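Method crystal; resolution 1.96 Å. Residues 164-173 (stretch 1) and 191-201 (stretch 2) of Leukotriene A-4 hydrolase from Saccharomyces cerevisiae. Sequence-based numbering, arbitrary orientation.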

# COMPACT_ATOMS: atom_id res chain seq x y z
N LYS A 164 8.51 -12.92 12.92
CA LYS A 164 7.19 -13.41 12.53
C LYS A 164 6.74 -14.46 13.53
O LYS A 164 7.54 -15.26 14.00
CB LYS A 164 7.22 -14.00 11.12
CG LYS A 164 7.94 -13.10 10.11
CD LYS A 164 7.27 -13.14 8.75
CE LYS A 164 7.76 -14.31 7.93
NZ LYS A 164 7.26 -14.24 6.53
N SER A 165 5.45 -14.44 13.85
CA SER A 165 4.89 -15.23 14.94
C SER A 165 3.47 -15.61 14.59
O SER A 165 2.77 -14.82 13.97
CB SER A 165 4.85 -14.36 16.20
OG SER A 165 4.16 -15.00 17.24
N THR A 166 3.03 -16.80 14.98
CA THR A 166 1.62 -17.11 14.98
C THR A 166 0.91 -16.21 16.00
O THR A 166 1.53 -15.74 16.97
CB THR A 166 1.38 -18.59 15.31
OG1 THR A 166 2.01 -18.90 16.56
CG2 THR A 166 2.00 -19.47 14.23
N PHE A 167 -0.38 -15.96 15.78
CA PHE A 167 -1.20 -15.17 16.69
C PHE A 167 -2.50 -15.87 17.07
O PHE A 167 -3.09 -16.59 16.28
CB PHE A 167 -1.60 -13.82 16.08
CG PHE A 167 -0.52 -12.80 16.09
CD1 PHE A 167 0.49 -12.84 15.15
CD2 PHE A 167 -0.55 -11.75 16.99
CE1 PHE A 167 1.48 -11.89 15.14
CE2 PHE A 167 0.45 -10.78 16.99
CZ PHE A 167 1.46 -10.85 16.07
N THR A 168 -2.94 -15.64 18.30
CA THR A 168 -4.34 -15.82 18.65
C THR A 168 -4.81 -14.46 19.14
O THR A 168 -3.99 -13.66 19.60
CB THR A 168 -4.53 -16.85 19.77
OG1 THR A 168 -3.51 -16.68 20.75
CG2 THR A 168 -4.44 -18.27 19.22
N ALA A 169 -6.11 -14.19 19.07
CA ALA A 169 -6.61 -12.90 19.51
C ALA A 169 -8.03 -12.98 20.00
O ALA A 169 -8.89 -13.56 19.34
CB ALA A 169 -6.50 -11.88 18.37
N SER A 170 -8.29 -12.39 21.16
CA SER A 170 -9.67 -12.20 21.60
C SER A 170 -9.90 -10.72 21.68
O SER A 170 -9.12 -10.00 22.30
CB SER A 170 -9.92 -12.84 22.96
OG SER A 170 -9.57 -14.21 22.92
N ILE A 171 -10.98 -10.27 21.06
CA ILE A 171 -11.25 -8.84 21.01
C ILE A 171 -12.68 -8.59 21.46
O ILE A 171 -13.63 -9.05 20.84
CB ILE A 171 -11.01 -8.26 19.62
CG1 ILE A 171 -9.60 -8.63 19.15
CG2 ILE A 171 -11.19 -6.76 19.65
CD1 ILE A 171 -9.30 -8.25 17.74
N GLU A 172 -12.82 -7.86 22.56
CA GLU A 172 -14.15 -7.53 23.06
C GLU A 172 -14.55 -6.17 22.48
O GLU A 172 -13.75 -5.24 22.50
CB GLU A 172 -14.11 -7.48 24.58
CG GLU A 172 -15.46 -7.23 25.22
CD GLU A 172 -15.37 -7.20 26.73
OE1 GLU A 172 -14.27 -6.92 27.25
OE2 GLU A 172 -16.41 -7.45 27.38
N SER A 173 -15.76 -6.08 21.95
CA SER A 173 -16.27 -4.83 21.39
C SER A 173 -17.79 -4.83 21.41
O SER A 173 -18.40 -5.89 21.28
CB SER A 173 -15.79 -4.66 19.94
OG SER A 173 -16.22 -3.42 19.40
N THR A 191 -22.58 -12.63 20.36
CA THR A 191 -21.45 -12.43 21.27
C THR A 191 -20.82 -11.05 21.10
O THR A 191 -20.98 -10.40 20.06
CB THR A 191 -20.34 -13.49 21.05
OG1 THR A 191 -19.37 -13.40 22.11
CG2 THR A 191 -19.65 -13.27 19.70
N ASN A 192 -20.11 -10.61 22.13
CA ASN A 192 -19.32 -9.39 22.04
C ASN A 192 -17.82 -9.67 22.17
O ASN A 192 -17.03 -8.74 22.31
CB ASN A 192 -19.78 -8.36 23.08
CG ASN A 192 -21.16 -7.82 22.78
OD1 ASN A 192 -21.67 -7.96 21.66
ND2 ASN A 192 -21.78 -7.20 23.78
N ILE A 193 -17.45 -10.94 22.13
CA ILE A 193 -16.05 -11.35 22.19
C ILE A 193 -15.68 -12.13 20.94
O ILE A 193 -16.16 -13.24 20.72
CB ILE A 193 -15.74 -12.19 23.44
CG1 ILE A 193 -15.82 -11.31 24.69
CG2 ILE A 193 -14.36 -12.81 23.33
CD1 ILE A 193 -15.44 -12.03 25.95
N TYR A 194 -14.83 -11.53 20.11
CA TYR A 194 -14.46 -12.10 18.83
C TYR A 194 -13.08 -12.76 18.94
O TYR A 194 -12.09 -12.09 19.25
CB TYR A 194 -14.47 -11.01 17.76
CG TYR A 194 -15.82 -10.34 17.66
CD1 TYR A 194 -16.72 -10.69 16.66
CD2 TYR A 194 -16.21 -9.38 18.60
CE1 TYR A 194 -17.95 -10.10 16.58
CE2 TYR A 194 -17.45 -8.78 18.52
CZ TYR A 194 -18.32 -9.15 17.51
OH TYR A 194 -19.56 -8.56 17.43
N ARG A 195 -13.02 -14.07 18.68
CA ARG A 195 -11.76 -14.80 18.76
C ARG A 195 -11.26 -15.18 17.37
O ARG A 195 -12.07 -15.49 16.48
CB ARG A 195 -11.90 -16.05 19.62
CG ARG A 195 -12.37 -15.77 21.04
CD ARG A 195 -12.45 -17.06 21.83
NE ARG A 195 -12.89 -16.84 23.20
CZ ARG A 195 -12.08 -16.49 24.20
NH1 ARG A 195 -10.79 -16.30 23.98
NH2 ARG A 195 -12.57 -16.31 25.42
N PHE A 196 -9.94 -15.14 17.17
CA PHE A 196 -9.34 -15.38 15.86
C PHE A 196 -8.07 -16.17 16.04
O PHE A 196 -7.48 -16.17 17.12
CB PHE A 196 -8.96 -14.07 15.16
CG PHE A 196 -10.09 -13.11 14.98
CD1 PHE A 196 -10.85 -13.13 13.82
CD2 PHE A 196 -10.38 -12.19 15.97
CE1 PHE A 196 -11.89 -12.25 13.65
CE2 PHE A 196 -11.43 -11.30 15.81
CZ PHE A 196 -12.18 -11.33 14.64
N GLU A 197 -7.61 -16.78 14.96
CA GLU A 197 -6.33 -17.48 14.98
C GLU A 197 -5.60 -17.17 13.67
O GLU A 197 -6.21 -17.21 12.60
CB GLU A 197 -6.61 -18.97 15.06
CG GLU A 197 -5.45 -19.79 15.52
CD GLU A 197 -5.86 -21.22 15.83
OE1 GLU A 197 -6.81 -21.71 15.16
OE2 GLU A 197 -5.25 -21.83 16.74
N GLN A 198 -4.30 -16.85 13.75
CA GLN A 198 -3.48 -16.71 12.55
C GLN A 198 -2.43 -17.79 12.66
O GLN A 198 -1.48 -17.65 13.43
CB GLN A 198 -2.83 -15.33 12.45
CG GLN A 198 -1.95 -15.16 11.19
CD GLN A 198 -2.67 -15.65 9.94
OE1 GLN A 198 -2.45 -16.78 9.48
NE2 GLN A 198 -3.57 -14.82 9.40
N LYS A 199 -2.62 -18.90 11.95
CA LYS A 199 -1.75 -20.06 12.13
C LYS A 199 -0.48 -20.01 11.27
O LYS A 199 0.44 -20.81 11.47
CB LYS A 199 -2.52 -21.38 11.93
CG LYS A 199 -3.70 -21.54 12.88
CD LYS A 199 -4.04 -23.00 13.16
CE LYS A 199 -4.95 -23.59 12.10
NZ LYS A 199 -5.55 -24.89 12.54
N VAL A 200 -0.42 -19.07 10.32
CA VAL A 200 0.81 -18.83 9.55
C VAL A 200 1.56 -17.70 10.24
O VAL A 200 0.95 -16.68 10.55
CB VAL A 200 0.47 -18.36 8.10
CG1 VAL A 200 1.75 -18.00 7.34
CG2 VAL A 200 -0.35 -19.40 7.38
N PRO A 201 2.88 -17.87 10.53
CA PRO A 201 3.57 -16.81 11.27
C PRO A 201 3.58 -15.50 10.49
O PRO A 201 3.80 -15.52 9.28
CB PRO A 201 5.01 -17.34 11.43
CG PRO A 201 4.93 -18.80 11.17
CD PRO A 201 3.73 -19.05 10.30
O HOH W 1 4.77 -15.84 6.77

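Two neighbouring strands of leukotriene A-4 hydrolase, the first running to E172 and the second starting at I193, are antiparallel, their N-to-C directions 164° apart and their axes 4.5 Å apart at closest approach; the two stretches together bury 825 Å². Backbone hydrogen bonds set the register. F167 and Q198 form a reciprocal pair, F167 N to Q198 O at 3.1 Å and Q198 N to F167 O at 2.8 Å. A169 and F196 repeat the pattern, with A169 N to F196 O at 3.1 Å and F196 N to A169 O at 2.9 Å, as do I171 and Y194, with I171 N to Y194 O at 2.8 Å and Y194 N to I171 O at 2.9 Å. A single bond from S173 N to N192 O, 3.0 Å, extends the ladder beyond the strand ends.

Between these rungs lie the non-hydrogen-bonded pairs T168-E197, S170-R195 and E172-I193, whose CA atoms come nearer, 4.3 to 4.5 Å against 5.0 to 5.2 Å. There the alpha carbons approach carbonyls of the partner strand in CA-H...O contacts: R195 CA lies 3.2 Å from A169 O, E172 CA 3.2 Å from N192 O, and S170 CA 3.4 Å from Y194 O.

Because side chains alternate along a strand, F167, A169, I171, Y194, F196 and Q198 share one face of the sheet, and all are buried. On it I171 CD1 packs 4.2 Å from F196 CE2, an apolar contact that meets the ring obliquely. The small A169 side chain lies opposite F196, while the Y194 ring turns its edge to I171 O and S173 O. F167 and Q198 approach through their first carbons, CB to CB at 4.1 Å, before their ends lead away; Q198 OE1 instead accepts a hydrogen bond from V200 N at 3.2 Å.

The other face carries T168, S170, E172, I193, R195 and E197 and is more open. Its contacts are largely aliphatic: T168 CG2 meets E197 CG at 4.1 Å, and E172 CG meets I193 CG1 at 4.1 Å. S170 OG and R195 NH1 are only 2.6 Å apart, but the angle is too poor for a hydrogen bond.

Past the corner at V200, P201 swings back against the start of stretch 1. Its CA makes a CA-H...O contact with S165 O at 3.4 Å, and its CB lies 4.0 Å from K164 CB. T166 CG2 fits beside K199 O at 3.4 Å. Water 1 bridges this end, accepting from K164 NZ at 3.0 Å and lying 2.7 Å from P201 O, a carbonyl to which it can donate.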